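Local coordinates for putative pectin lyase (Geobacillus virus E2, PDB 7CHU), which is the tailspike protein of a deep-sea thermophilic bacteriophage, a trimer that probably binds and may cleave polysaccharide on the surface of the host cell, at residues M358-D363 against N382-C387; L374-N379 against I391-K396; N400-L405 against L413-Y418; F434-A439 against V446-A451; I480-V485 against L495-A500. All blocks are in the same frame, centred on the assembly; numbering follows the deposited sequence.

How the interactions relate
The five contacts follow the chain toward its C-terminal end and mark the change from parallel coils to antiparallel strands. Interactions 1 and 2 interleave in sequence, since 374-379 lies between the two strands of interaction 1, and their centres are about 13 Å apart. Interaction 3 is a hairpin that touches interaction 2, centre to centre about 12 Å. Interaction 4 is a second hairpin, its centre about 11 Å from that of interaction 3, and strands 410-415 and 433-438 join the two. Interaction 5 stands apart, its centre about 25 Å from that of interaction 4. All five touch neighbouring subunits, so contacts within the chain lie close to the trimer interface.

Interaction 1: residues M358-D363 against N382-C387; sequences MLNVID and NENFFC
Asn360 and Asn384 lie side by side and point the same way, their amide planes 12° apart. Asn384 OD1 is gripped twice: by Asn360 ND2 at 2.8 Å and by the backbone N of Asn360 at 2.9 Å. Its CG stands anti to the carbonyl carbon (chi1 -63°), on the side of Asn360. One step up, Asn360 OD1 accepts from the backbone N of Asn336, so the pattern repeats.

Backbone bonds carry the rest of the polar contact. Leu359 N donates to Glu383 O at 2.7 Å. Phe385 N then bonds Asn360 O, Ile362 N bonds Phe385 O, and Cys387 N bonds Ile362 O at 2.8 Å. The axes of strands 361-363 and 385-387 run parallel, 4.6 Å apart at closest.

The apolar contacts fall on two faces. Val361 CG1 meets the edge of the Phe385 ring at CD2, 3.8 Å away, on the face turned to the neighbouring subunits. Ile362 CB and Phe386 CB sit 4.1 Å apart on the other face, where Phe377 and Val351 also pack.

Charges lie toward neighbouring subunits. Glu383 makes a salt bridge with Lys396 of the second subunit. Asp363 carboxylates of all three subunits come close together, which may favour a proton among them.

This is the arrangement of an asparagine ladder, as in the right-handed parallel beta-helix of pectate lyase-like proteins.

Interaction 2: residues L374-N379 against I391-K396; sequences LAPFNN and IGENRK
Arg395 meets Asn379 through one straight hydrogen bond, NH1 to OD1 at 2.9 Å with an N-H...O angle of 164°. The oxygen lies near the guanidinium plane, while the amide plane stands 79° away from it. On one face of the guanidinium, Phe377 CE1 sits 4.1 Å from Arg395 CZ, offset toward the rim. Water 1 lies at the guanidinium edge, in its plane. It donates to Asn379 OD1 and to Phe377 O, and accepts from Arg395 NH2 at 2.9 Å.

Glu393 holds the arginine from within its own segment. NE and NH2 grip it side-on, with NE to OE2 at 2.9 Å and NH2 to OE1 at 3.2 Å. Both come from above the carboxylate plane. OE2 also accepts the backbone N of Arg395 on its anti lone pair. The bend at chi2 (57°) puts Glu393 CD where this is possible. Across the contact, Pro376 CD touches OE1 at 3.6 Å and Pro376 CG packs on Glu393 CB.

Outside the two segments, Tyr403 and Tyr418 also make cation-pi contacts with Arg395. Asn379 ND2 bonds Tyr418 OH and Asn458 OD1, which fixes the turn of its amide.

Loop 374-379 is thus tied to 391-396. The buried charge of Arg395 is matched by the buried carboxylate of Glu393, which would be expected to stay ionised.

Interaction 3: residues N400-L405 against L413-Y418; sequences NRSYIL and LFQNVY
Tyr403 and Phe414 form a hydrogen-bonded pair of a beta hairpin, strands 402-407 and 410-415. Tyr403 N donates to Phe414 O and Phe414 N to Tyr403 O, each at 2.9 Å. Beyond the pair, Asn416 N bonds Arg401 O.

The Tyr403 ring is met by Tyr418 in an offset edge-to-face stack, centroids 5.4 Å apart and planes at 74°. Tyr418 CG lies between its backbone N and carbonyl carbon (chi1 64°), and the edge of its ring comes to the face of Tyr403. Leu405 crosses Phe414 at about a right angle, its CD2 3.7 Å from CG of the ring.

On the other face Ile404 and Leu413 run side by side. Ile404 CG1 and Leu413 CD1 are only 3.5 Å apart, tighter than usual. Ile404 also packs on Ile404 of both neighbouring subunits.

Arg401 lies alongside Asn416, but its NH1 forms a salt bridge with Asp440 of the second subunit.

Gln415 bends at chi2 (61°), which brings CD back beside Ser402. Water 2 accepts hydrogen bonds from Gln415 NE2 and Arg401 N and donates to Ser402 OG. That hydroxyl in turn donates to Gln415 OE1 at 2.6 Å, in the carbonyl plane and on a lone pair.

Interaction 4: residues F434-A439 against V446-A451; sequences FGIQIA and VAFVGA
Ile436 faces Phe448 and Val446 from the opposite strand. Its CB lies 4.0 Å from Ala447 O. The CG2 branch, anti to the backbone N, reaches Val446 CG1 at 3.9 Å and also touches Ala447 O. The CG1 branch goes the other way, anti to the carbonyl carbon (chi1 -58°). It meets Phe448 CD2 and CE2, two ring atoms of a side chain that runs beside it and points the same way. At the tip, CD1 rests 3.9 Å from CE2 of the same ring. Beyond lie Ile436 and Phe448 of both neighbouring subunits, so this face belongs to the trimer interior.

The two strands form an antiparallel hairpin, whose strand 433-438 lies next to strand 410-415 in the run of antiparallel strands that follows the beta-helix coils. Gly435 with Val449 and Gln437 with Ala447 are hydrogen-bonded pairs. Ala447 N to Gln437 O is 2.8 Å, and Gly435 N reaches Val449 O at 3.0 Å.

Glycines face bulky partners at one end. Val449 CG2 lies 3.4 Å from Gly435 O, beside a residue with no side chain. The Phe434 ring lies obliquely against Gly450, CD1 3.8 Å from Gly450 CA. On the face of Ala447, the Gln437 stem crosses Val449 at about a right angle, and Gln437 CG touches Ala447 CB at 3.9 Å.

Interaction 5: residues I480-V485 against L495-A500; sequences ITFTPV and LFVDSA
Val485 O takes the backbone N of Ser499 at 2.8 Å, met from well above its carbonyl plane. The CA-H of Asp498 also approaches this oxygen, with CA at 3.4 Å. Val485 N donates in return to Val497 O at 3.0 Å. These two bonds join the backbones. It is a single bridge, and the touching parts run 62° apart. Val497 O receives a further CA-H contact from Pro484. Water 3 sits between the segments, beside Thr483 O, and accepts from Val497 N.

Apolar side chains pack beside the bridge. Phe482 CB packs on Val497 CG2 at 3.6 Å. The Phe482 side chain crosses Leu495 at about a right angle, CZ 4.0 Å from Leu495 CD2, with CD2 of the ring near Phe496 CA. Phe482 CG stands anti to the carbonyl carbon (chi1 -65°), which sets it on the side of Val497 CG2. Ile480 CG2 lies over one ring face, toward the rim. Pro484 runs alongside Val497, and its CB touches Ser499 CA at 3.6 Å. Val485 CG2 comes obliquely to Phe496 CD1.

Asp498 OD1 accepts from Ala500 N in an Asx turn, while OD2 forms a salt bridge with Lys505.

Both segments also pair with neighbouring chains. Leu495 extends an antiparallel ladder into the second subunit, and Ile480 and Thr481 into the third. Between the segments themselves the join rests on two backbone bonds and apolar packing, with no charged pair, and the ladders add backbone pairing between subunits.

Interaction 1: residues M358-D363 against N382-C387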
# COMPACT_ATOMS: atom_id res chain seq x y z
N MET A 358 -13.85 16.24 14.15
CA MET A 358 -12.68 16.73 14.84
C MET A 358 -11.50 15.77 14.71
O MET A 358 -11.67 14.55 14.65
CB MET A 358 -12.97 17.01 16.32
CG MET A 358 -12.99 15.78 17.24
SD MET A 358 -13.36 16.24 18.95
CE MET A 358 -12.72 17.92 19.01
N LEU A 359 -10.30 16.35 14.72
CA LEU A 359 -9.02 15.62 14.70
C LEU A 359 -8.87 14.75 13.45
O LEU A 359 -8.11 13.78 13.44
CB LEU A 359 -8.83 14.79 15.96
CG LEU A 359 -8.14 15.42 17.18
CD1 LEU A 359 -6.85 16.11 16.84
CD2 LEU A 359 -9.07 16.39 17.91
N ASN A 360 -9.52 15.11 12.36
CA ASN A 360 -9.15 14.56 11.07
C ASN A 360 -7.83 15.18 10.61
O ASN A 360 -7.47 16.30 11.00
CB ASN A 360 -10.27 14.83 10.08
CG ASN A 360 -11.57 14.24 10.53
OD1 ASN A 360 -11.81 13.03 10.36
ND2 ASN A 360 -12.43 15.07 11.13
N VAL A 361 -7.07 14.43 9.82
CA VAL A 361 -5.78 14.87 9.30
C VAL A 361 -5.84 14.84 7.79
O VAL A 361 -6.32 13.86 7.20
CB VAL A 361 -4.62 13.99 9.81
CG1 VAL A 361 -3.28 14.61 9.35
CG2 VAL A 361 -4.66 13.84 11.30
N ILE A 362 -5.34 15.90 7.16
CA ILE A 362 -5.10 15.95 5.72
C ILE A 362 -3.60 16.15 5.56
O ILE A 362 -3.08 17.24 5.84
CB ILE A 362 -5.88 17.09 5.04
CG1 ILE A 362 -7.39 16.90 5.21
CG2 ILE A 362 -5.43 17.22 3.60
CD1 ILE A 362 -8.21 18.16 4.96
N ASP A 363 -2.88 15.13 5.10
CA ASP A 363 -1.43 15.14 5.15
C ASP A 363 -0.81 14.64 3.84
O ASP A 363 -1.19 13.58 3.33
CB ASP A 363 -0.94 14.30 6.33
CG ASP A 363 0.56 14.30 6.45
OD1 ASP A 363 1.17 13.21 6.44
OD2 ASP A 363 1.16 15.41 6.52
N ASN A 382 -14.56 22.52 14.79
CA ASN A 382 -13.63 22.00 15.78
C ASN A 382 -12.25 21.80 15.17
O ASN A 382 -12.07 21.88 13.95
CB ASN A 382 -14.16 20.68 16.38
CG ASN A 382 -15.40 20.89 17.24
OD1 ASN A 382 -15.53 21.90 17.94
ND2 ASN A 382 -16.34 19.96 17.16
N GLU A 383 -11.28 21.50 16.03
CA GLU A 383 -9.89 21.36 15.59
C GLU A 383 -9.70 20.16 14.66
O GLU A 383 -10.05 19.02 15.00
CB GLU A 383 -8.95 21.22 16.79
CG GLU A 383 -7.51 20.85 16.40
CD GLU A 383 -6.56 20.76 17.60
OE1 GLU A 383 -6.84 21.39 18.63
OE2 GLU A 383 -5.53 20.07 17.54
N ASN A 384 -9.14 20.42 13.48
CA ASN A 384 -8.60 19.40 12.59
C ASN A 384 -7.22 19.84 12.14
O ASN A 384 -6.84 21.00 12.30
CB ASN A 384 -9.52 19.19 11.41
CG ASN A 384 -10.90 18.66 11.83
OD1 ASN A 384 -11.12 17.45 11.84
ND2 ASN A 384 -11.82 19.56 12.17
N PHE A 385 -6.46 18.92 11.55
CA PHE A 385 -5.04 19.15 11.31
C PHE A 385 -4.73 18.98 9.83
O PHE A 385 -5.29 18.10 9.16
CB PHE A 385 -4.22 18.18 12.16
CG PHE A 385 -2.74 18.36 12.05
CD1 PHE A 385 -2.12 19.55 12.48
CD2 PHE A 385 -1.94 17.34 11.56
CE1 PHE A 385 -0.71 19.71 12.37
CE2 PHE A 385 -0.55 17.48 11.47
CZ PHE A 385 0.06 18.69 11.87
N PHE A 386 -3.84 19.81 9.30
CA PHE A 386 -3.46 19.60 7.91
C PHE A 386 -1.99 19.95 7.72
O PHE A 386 -1.45 20.83 8.40
CB PHE A 386 -4.32 20.40 6.94
CG PHE A 386 -4.19 21.90 7.11
CD1 PHE A 386 -5.07 22.58 7.94
CD2 PHE A 386 -3.20 22.62 6.43
CE1 PHE A 386 -4.97 23.97 8.10
CE2 PHE A 386 -3.09 24.00 6.58
CZ PHE A 386 -3.97 24.68 7.42
N CYS A 387 -1.37 19.26 6.78
CA CYS A 387 0.02 19.52 6.39
C CYS A 387 0.15 19.02 4.95
O CYS A 387 0.51 17.87 4.69
CB CYS A 387 1.02 18.82 7.31
SG CYS A 387 2.80 19.12 6.82

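Interaction 2: residues L374-N379 against I391-K396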
# COMPACT_ATOMS: atom_id res chain seq x y z
N LEU A 374 -14.08 28.51 -3.18
CA LEU A 374 -13.94 27.70 -1.98
C LEU A 374 -12.46 27.43 -1.74
O LEU A 374 -11.62 28.29 -1.99
CB LEU A 374 -14.74 26.40 -2.12
CG LEU A 374 -16.23 26.54 -2.52
CD1 LEU A 374 -16.87 25.17 -2.58
CD2 LEU A 374 -17.03 27.48 -1.59
N ALA A 375 -12.11 26.22 -1.29
CA ALA A 375 -10.73 25.91 -0.97
C ALA A 375 -10.58 24.40 -0.97
O ALA A 375 -11.58 23.68 -1.12
CB ALA A 375 -10.33 26.51 0.39
N PRO A 376 -9.35 23.88 -0.81
CA PRO A 376 -9.20 22.42 -0.66
C PRO A 376 -10.00 21.85 0.49
O PRO A 376 -10.56 20.75 0.36
CB PRO A 376 -7.69 22.24 -0.44
CG PRO A 376 -7.06 23.42 -1.13
CD PRO A 376 -8.04 24.56 -0.94
N PHE A 377 -10.08 22.56 1.62
CA PHE A 377 -10.87 22.15 2.78
C PHE A 377 -11.55 23.38 3.36
O PHE A 377 -11.17 24.53 3.08
CB PHE A 377 -10.01 21.47 3.84
CG PHE A 377 -8.73 22.20 4.14
CD1 PHE A 377 -8.71 23.22 5.09
CD2 PHE A 377 -7.56 21.90 3.45
CE1 PHE A 377 -7.54 23.90 5.38
CE2 PHE A 377 -6.38 22.58 3.72
CZ PHE A 377 -6.37 23.60 4.68
N ASN A 378 -12.58 23.14 4.18
CA ASN A 378 -13.36 24.22 4.77
C ASN A 378 -12.71 24.68 6.07
O ASN A 378 -11.74 24.08 6.55
CB ASN A 378 -14.80 23.75 5.03
CG ASN A 378 -14.85 22.60 6.01
OD1 ASN A 378 -14.01 21.70 5.96
ND2 ASN A 378 -15.82 22.63 6.93
N ASN A 379 -13.27 25.72 6.69
CA ASN A 379 -12.86 26.12 8.02
C ASN A 379 -13.83 25.50 9.02
O ASN A 379 -14.93 26.04 9.23
CB ASN A 379 -12.85 27.65 8.15
CG ASN A 379 -11.84 28.31 7.20
OD1 ASN A 379 -10.82 27.72 6.83
ND2 ASN A 379 -12.13 29.55 6.81
N ILE A 391 -2.54 23.37 -4.96
CA ILE A 391 -2.54 24.50 -5.88
C ILE A 391 -3.66 25.45 -5.48
O ILE A 391 -4.81 25.04 -5.29
CB ILE A 391 -2.70 24.01 -7.32
CG1 ILE A 391 -1.45 23.24 -7.76
CG2 ILE A 391 -2.99 25.19 -8.26
CD1 ILE A 391 -1.62 22.52 -9.11
N GLY A 392 -3.33 26.74 -5.33
CA GLY A 392 -4.33 27.73 -4.98
C GLY A 392 -4.67 27.83 -3.51
O GLY A 392 -5.71 28.41 -3.16
N GLU A 393 -3.83 27.28 -2.63
CA GLU A 393 -4.04 27.37 -1.19
C GLU A 393 -2.73 27.80 -0.53
O GLU A 393 -1.71 27.11 -0.64
CB GLU A 393 -4.57 26.05 -0.62
CG GLU A 393 -4.66 26.01 0.91
CD GLU A 393 -5.53 27.11 1.50
OE1 GLU A 393 -6.75 27.12 1.25
OE2 GLU A 393 -4.98 27.98 2.23
N ASN A 394 -2.78 28.94 0.16
CA ASN A 394 -1.58 29.48 0.78
C ASN A 394 -1.24 28.76 2.08
O ASN A 394 -0.06 28.69 2.44
CB ASN A 394 -1.77 30.97 1.08
CG ASN A 394 -1.75 31.81 -0.17
OD1 ASN A 394 -0.89 31.64 -1.03
ND2 ASN A 394 -2.71 32.71 -0.30
N ARG A 395 -2.24 28.29 2.81
CA ARG A 395 -1.97 27.62 4.08
C ARG A 395 -1.35 26.24 3.83
O ARG A 395 -1.88 25.45 3.05
CB ARG A 395 -3.25 27.48 4.90
CG ARG A 395 -3.84 28.82 5.35
CD ARG A 395 -5.26 28.65 5.88
NE ARG A 395 -6.20 28.34 4.81
CZ ARG A 395 -7.48 28.01 5.00
NH1 ARG A 395 -7.99 27.95 6.23
NH2 ARG A 395 -8.25 27.77 3.95
N LYS A 396 -0.21 25.97 4.48
CA LYS A 396 0.53 24.72 4.32
C LYS A 396 0.45 23.82 5.54
O LYS A 396 0.30 22.61 5.39
CB LYS A 396 2.01 24.98 4.02
CG LYS A 396 2.28 26.07 2.97
CD LYS A 396 1.60 25.77 1.63
CE LYS A 396 2.00 26.80 0.57
NZ LYS A 396 1.13 26.70 -0.62
O HOH W 1 -10.98 27.01 4.29

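Interaction 3: residues N400-L405 against L413-Y418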
# COMPACT_ATOMS: atom_id res chain seq x y z
N ASN A 400 -7.02 24.12 13.73
CA ASN A 400 -7.93 25.16 14.17
C ASN A 400 -7.70 26.45 13.39
O ASN A 400 -7.79 26.45 12.16
CB ASN A 400 -7.79 25.39 15.67
CG ASN A 400 -9.07 25.86 16.26
OD1 ASN A 400 -10.14 25.54 15.74
ND2 ASN A 400 -9.00 26.66 17.32
N ARG A 401 -7.38 27.56 14.07
CA ARG A 401 -7.13 28.83 13.38
C ARG A 401 -5.67 29.27 13.49
O ARG A 401 -5.36 30.47 13.44
CB ARG A 401 -8.08 29.91 13.87
CG ARG A 401 -9.53 29.64 13.48
CD ARG A 401 -10.52 30.55 14.21
NE ARG A 401 -10.72 30.12 15.59
CZ ARG A 401 -10.28 30.79 16.65
NH1 ARG A 401 -9.63 31.94 16.49
NH2 ARG A 401 -10.51 30.32 17.87
N SER A 402 -4.77 28.30 13.61
CA SER A 402 -3.32 28.52 13.69
C SER A 402 -2.67 28.04 12.40
O SER A 402 -2.82 26.86 12.04
CB SER A 402 -2.73 27.76 14.89
OG SER A 402 -3.31 28.17 16.13
N TYR A 403 -1.98 28.93 11.68
CA TYR A 403 -1.57 28.65 10.31
C TYR A 403 -0.10 28.97 10.08
O TYR A 403 0.40 30.01 10.50
CB TYR A 403 -2.39 29.45 9.28
CG TYR A 403 -3.88 29.38 9.46
CD1 TYR A 403 -4.56 28.18 9.36
CD2 TYR A 403 -4.61 30.52 9.71
CE1 TYR A 403 -5.92 28.11 9.52
CE2 TYR A 403 -5.96 30.47 9.88
CZ TYR A 403 -6.62 29.27 9.77
OH TYR A 403 -7.99 29.24 9.93
N ILE A 404 0.58 28.06 9.38
CA ILE A 404 1.84 28.35 8.71
C ILE A 404 1.52 28.44 7.22
O ILE A 404 1.00 27.48 6.64
CB ILE A 404 2.90 27.27 8.98
CG1 ILE A 404 3.19 27.18 10.49
CG2 ILE A 404 4.19 27.57 8.21
CD1 ILE A 404 4.19 26.16 10.85
N LEU A 405 1.84 29.56 6.61
CA LEU A 405 1.34 29.80 5.27
C LEU A 405 2.32 30.62 4.44
O LEU A 405 3.30 31.20 4.95
CB LEU A 405 -0.03 30.49 5.32
CG LEU A 405 0.00 31.97 5.71
CD1 LEU A 405 -1.14 32.71 5.02
CD2 LEU A 405 -0.03 32.14 7.23
N LEU A 413 3.46 33.04 9.98
CA LEU A 413 2.96 32.32 11.16
C LEU A 413 1.80 33.17 11.67
O LEU A 413 2.03 34.19 12.32
CB LEU A 413 4.05 32.15 12.21
CG LEU A 413 5.34 31.38 11.84
CD1 LEU A 413 4.99 30.11 11.09
CD2 LEU A 413 6.33 32.22 11.07
N PHE A 414 0.57 32.76 11.36
CA PHE A 414 -0.60 33.61 11.56
C PHE A 414 -1.57 32.94 12.52
O PHE A 414 -1.76 31.72 12.49
CB PHE A 414 -1.34 33.88 10.24
CG PHE A 414 -0.79 35.03 9.42
CD1 PHE A 414 0.37 35.71 9.79
CD2 PHE A 414 -1.45 35.41 8.26
CE1 PHE A 414 0.84 36.78 9.01
CE2 PHE A 414 -0.99 36.47 7.46
CZ PHE A 414 0.16 37.15 7.84
N GLN A 415 -2.23 33.76 13.34
CA GLN A 415 -3.27 33.32 14.26
C GLN A 415 -4.56 34.06 13.93
O GLN A 415 -4.62 35.29 14.02
CB GLN A 415 -2.83 33.56 15.70
CG GLN A 415 -3.83 33.07 16.73
CD GLN A 415 -4.06 31.55 16.65
OE1 GLN A 415 -3.13 30.79 16.40
NE2 GLN A 415 -5.31 31.13 16.85
N ASN A 416 -5.58 33.31 13.50
CA ASN A 416 -6.92 33.84 13.21
C ASN A 416 -6.92 34.75 11.98
O ASN A 416 -7.70 35.70 11.90
CB ASN A 416 -7.53 34.59 14.40
CG ASN A 416 -9.04 34.82 14.23
OD1 ASN A 416 -9.74 34.01 13.60
ND2 ASN A 416 -9.53 35.95 14.76
N VAL A 417 -6.06 34.46 11.01
CA VAL A 417 -6.07 35.18 9.74
C VAL A 417 -5.24 34.38 8.76
O VAL A 417 -4.25 33.76 9.13
CB VAL A 417 -5.53 36.63 9.89
CG1 VAL A 417 -4.06 36.59 10.37
CG2 VAL A 417 -5.63 37.38 8.56
N TYR A 418 -5.65 34.41 7.49
CA TYR A 418 -4.87 33.76 6.45
C TYR A 418 -5.13 34.49 5.14
O TYR A 418 -6.16 35.14 4.97
CB TYR A 418 -5.20 32.25 6.32
CG TYR A 418 -6.62 31.92 5.90
CD1 TYR A 418 -7.65 31.81 6.84
CD2 TYR A 418 -6.93 31.69 4.56
CE1 TYR A 418 -8.96 31.48 6.45
CE2 TYR A 418 -8.22 31.36 4.16
CZ TYR A 418 -9.22 31.26 5.10
OH TYR A 418 -10.49 30.94 4.68
O HOH W 2 -6.18 28.35 16.52

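Interaction 4: residues F434-A439 against V446-A451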
# COMPACT_ATOMS: atom_id res chain seq x y z
N PHE A 434 -3.35 38.15 14.66
CA PHE A 434 -1.96 38.57 14.77
C PHE A 434 -1.10 37.58 14.01
O PHE A 434 -1.47 36.42 13.84
CB PHE A 434 -1.49 38.67 16.23
CG PHE A 434 -2.02 39.86 16.94
CD1 PHE A 434 -1.38 41.10 16.81
CD2 PHE A 434 -3.16 39.77 17.71
CE1 PHE A 434 -1.89 42.22 17.45
CE2 PHE A 434 -3.70 40.89 18.36
CZ PHE A 434 -3.06 42.11 18.25
N GLY A 435 0.05 38.06 13.54
CA GLY A 435 0.97 37.17 12.84
C GLY A 435 2.36 37.76 12.69
O GLY A 435 2.61 38.96 12.94
N ILE A 436 3.27 36.88 12.28
CA ILE A 436 4.62 37.23 11.83
C ILE A 436 4.76 36.80 10.38
O ILE A 436 4.34 35.69 10.01
CB ILE A 436 5.68 36.54 12.69
CG1 ILE A 436 5.52 36.90 14.17
CG2 ILE A 436 7.10 36.88 12.20
CD1 ILE A 436 6.45 36.09 15.08
N GLN A 437 5.32 37.67 9.54
CA GLN A 437 5.62 37.29 8.17
C GLN A 437 7.07 37.66 7.88
O GLN A 437 7.51 38.77 8.20
CB GLN A 437 4.65 37.95 7.18
CG GLN A 437 4.53 39.47 7.27
CD GLN A 437 3.33 39.99 6.47
OE1 GLN A 437 2.27 39.36 6.42
NE2 GLN A 437 3.50 41.15 5.85
N ILE A 438 7.79 36.71 7.29
CA ILE A 438 9.24 36.79 7.09
C ILE A 438 9.50 36.89 5.59
O ILE A 438 9.24 35.94 4.85
CB ILE A 438 9.95 35.59 7.71
CG1 ILE A 438 9.61 35.49 9.21
CG2 ILE A 438 11.44 35.63 7.47
CD1 ILE A 438 10.01 34.14 9.80
N ALA A 439 10.00 38.04 5.13
CA ALA A 439 10.15 38.32 3.71
C ALA A 439 11.58 38.08 3.27
O ALA A 439 12.48 37.83 4.08
CB ALA A 439 9.74 39.77 3.41
N VAL A 446 11.57 41.06 8.73
CA VAL A 446 10.63 40.33 9.57
C VAL A 446 9.56 41.32 10.03
O VAL A 446 9.90 42.33 10.67
CB VAL A 446 11.33 39.70 10.78
CG1 VAL A 446 10.32 38.94 11.64
CG2 VAL A 446 12.50 38.76 10.32
N ALA A 447 8.29 41.05 9.70
CA ALA A 447 7.21 41.97 10.02
C ALA A 447 6.20 41.34 10.97
O ALA A 447 5.93 40.14 10.92
CB ALA A 447 6.48 42.45 8.75
N PHE A 448 5.65 42.18 11.84
CA PHE A 448 4.61 41.82 12.80
C PHE A 448 3.34 42.55 12.40
O PHE A 448 3.37 43.76 12.14
CB PHE A 448 5.03 42.22 14.21
CG PHE A 448 6.26 41.52 14.69
CD1 PHE A 448 7.51 41.87 14.20
CD2 PHE A 448 6.15 40.47 15.61
CE1 PHE A 448 8.65 41.21 14.63
CE2 PHE A 448 7.28 39.79 16.05
CZ PHE A 448 8.54 40.17 15.56
N VAL A 449 2.22 41.82 12.33
CA VAL A 449 0.99 42.30 11.73
C VAL A 449 -0.17 41.96 12.66
O VAL A 449 -0.09 41.02 13.45
CB VAL A 449 0.74 41.70 10.32
CG1 VAL A 449 1.77 42.22 9.31
CG2 VAL A 449 0.78 40.17 10.36
N GLY A 450 -1.23 42.76 12.58
CA GLY A 450 -2.42 42.49 13.38
C GLY A 450 -3.64 43.24 12.90
O GLY A 450 -3.55 44.17 12.08
N ALA A 451 -4.80 42.83 13.41
CA ALA A 451 -6.07 43.43 13.05
C ALA A 451 -7.07 43.20 14.18
O ALA A 451 -7.00 42.19 14.90
CB ALA A 451 -6.62 42.85 11.74

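Interaction 5: residues I480-V485 against L495-A500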
# COMPACT_ATOMS: atom_id res chain seq x y z
N ILE A 480 6.78 52.63 21.71
CA ILE A 480 7.43 51.73 22.66
C ILE A 480 6.89 52.09 24.03
O ILE A 480 7.10 53.21 24.51
CB ILE A 480 8.95 51.86 22.62
CG1 ILE A 480 9.46 51.58 21.20
CG2 ILE A 480 9.57 50.90 23.65
CD1 ILE A 480 10.95 51.67 21.05
N THR A 481 6.22 51.15 24.67
CA THR A 481 5.50 51.39 25.92
C THR A 481 6.14 50.53 26.99
O THR A 481 5.98 49.31 26.99
CB THR A 481 4.01 51.05 25.76
OG1 THR A 481 3.42 51.90 24.78
CG2 THR A 481 3.28 51.23 27.09
N PHE A 482 6.87 51.18 27.91
CA PHE A 482 7.70 50.46 28.88
C PHE A 482 6.88 49.98 30.08
O PHE A 482 5.99 50.69 30.57
CB PHE A 482 8.83 51.35 29.41
CG PHE A 482 9.85 51.75 28.36
CD1 PHE A 482 9.66 52.90 27.59
CD2 PHE A 482 11.01 51.02 28.19
CE1 PHE A 482 10.59 53.29 26.65
CE2 PHE A 482 11.95 51.40 27.24
CZ PHE A 482 11.74 52.53 26.47
N THR A 483 7.23 48.79 30.58
CA THR A 483 6.83 48.34 31.90
C THR A 483 7.93 48.66 32.89
O THR A 483 9.09 48.29 32.63
CB THR A 483 6.55 46.84 31.90
OG1 THR A 483 5.44 46.56 31.04
CG2 THR A 483 6.24 46.35 33.32
N PRO A 484 7.65 49.35 34.00
CA PRO A 484 8.74 49.76 34.90
C PRO A 484 9.48 48.56 35.49
O PRO A 484 8.87 47.58 35.91
CB PRO A 484 8.01 50.57 35.99
CG PRO A 484 6.75 51.10 35.30
CD PRO A 484 6.35 49.96 34.36
N VAL A 485 10.81 48.67 35.56
CA VAL A 485 11.69 47.66 36.15
C VAL A 485 12.65 48.36 37.11
O VAL A 485 12.81 49.57 37.08
CB VAL A 485 12.50 46.87 35.10
CG1 VAL A 485 11.57 46.10 34.16
CG2 VAL A 485 13.42 47.83 34.30
N LEU A 495 17.88 51.47 28.13
CA LEU A 495 16.80 52.43 28.32
C LEU A 495 15.62 51.73 28.99
O LEU A 495 15.25 50.62 28.60
CB LEU A 495 16.40 53.02 26.97
CG LEU A 495 15.46 54.21 26.86
CD1 LEU A 495 16.09 55.48 27.45
CD2 LEU A 495 15.12 54.38 25.38
N PHE A 496 15.07 52.35 30.04
CA PHE A 496 14.00 51.74 30.83
C PHE A 496 13.26 52.83 31.60
O PHE A 496 13.77 53.94 31.76
CB PHE A 496 14.54 50.70 31.82
CG PHE A 496 15.43 51.28 32.90
CD1 PHE A 496 15.00 51.35 34.22
CD2 PHE A 496 16.70 51.76 32.59
CE1 PHE A 496 15.82 51.88 35.21
CE2 PHE A 496 17.53 52.29 33.57
CZ PHE A 496 17.09 52.35 34.88
N VAL A 497 12.07 52.50 32.08
CA VAL A 497 11.39 53.29 33.11
C VAL A 497 11.66 52.63 34.46
O VAL A 497 11.35 51.45 34.67
CB VAL A 497 9.89 53.40 32.83
CG1 VAL A 497 9.19 54.12 33.98
CG2 VAL A 497 9.64 54.14 31.53
N ASP A 498 12.23 53.40 35.38
CA ASP A 498 12.59 52.93 36.72
C ASP A 498 11.34 52.78 37.59
O ASP A 498 10.64 53.76 37.85
CB ASP A 498 13.56 53.93 37.34
CG ASP A 498 14.18 53.44 38.64
OD1 ASP A 498 13.70 52.47 39.25
OD2 ASP A 498 15.16 54.06 39.07
N SER A 499 11.10 51.57 38.11
CA SER A 499 9.93 51.36 38.95
C SER A 499 10.03 52.06 40.30
O SER A 499 9.02 52.19 40.99
CB SER A 499 9.68 49.86 39.17
OG SER A 499 10.77 49.25 39.84
N ALA A 500 11.22 52.53 40.69
CA ALA A 500 11.37 53.29 41.92
C ALA A 500 10.64 54.63 41.84
O ALA A 500 10.05 55.07 42.83
CB ALA A 500 12.85 53.52 42.23
O HOH W 3 11.21 49.70 31.71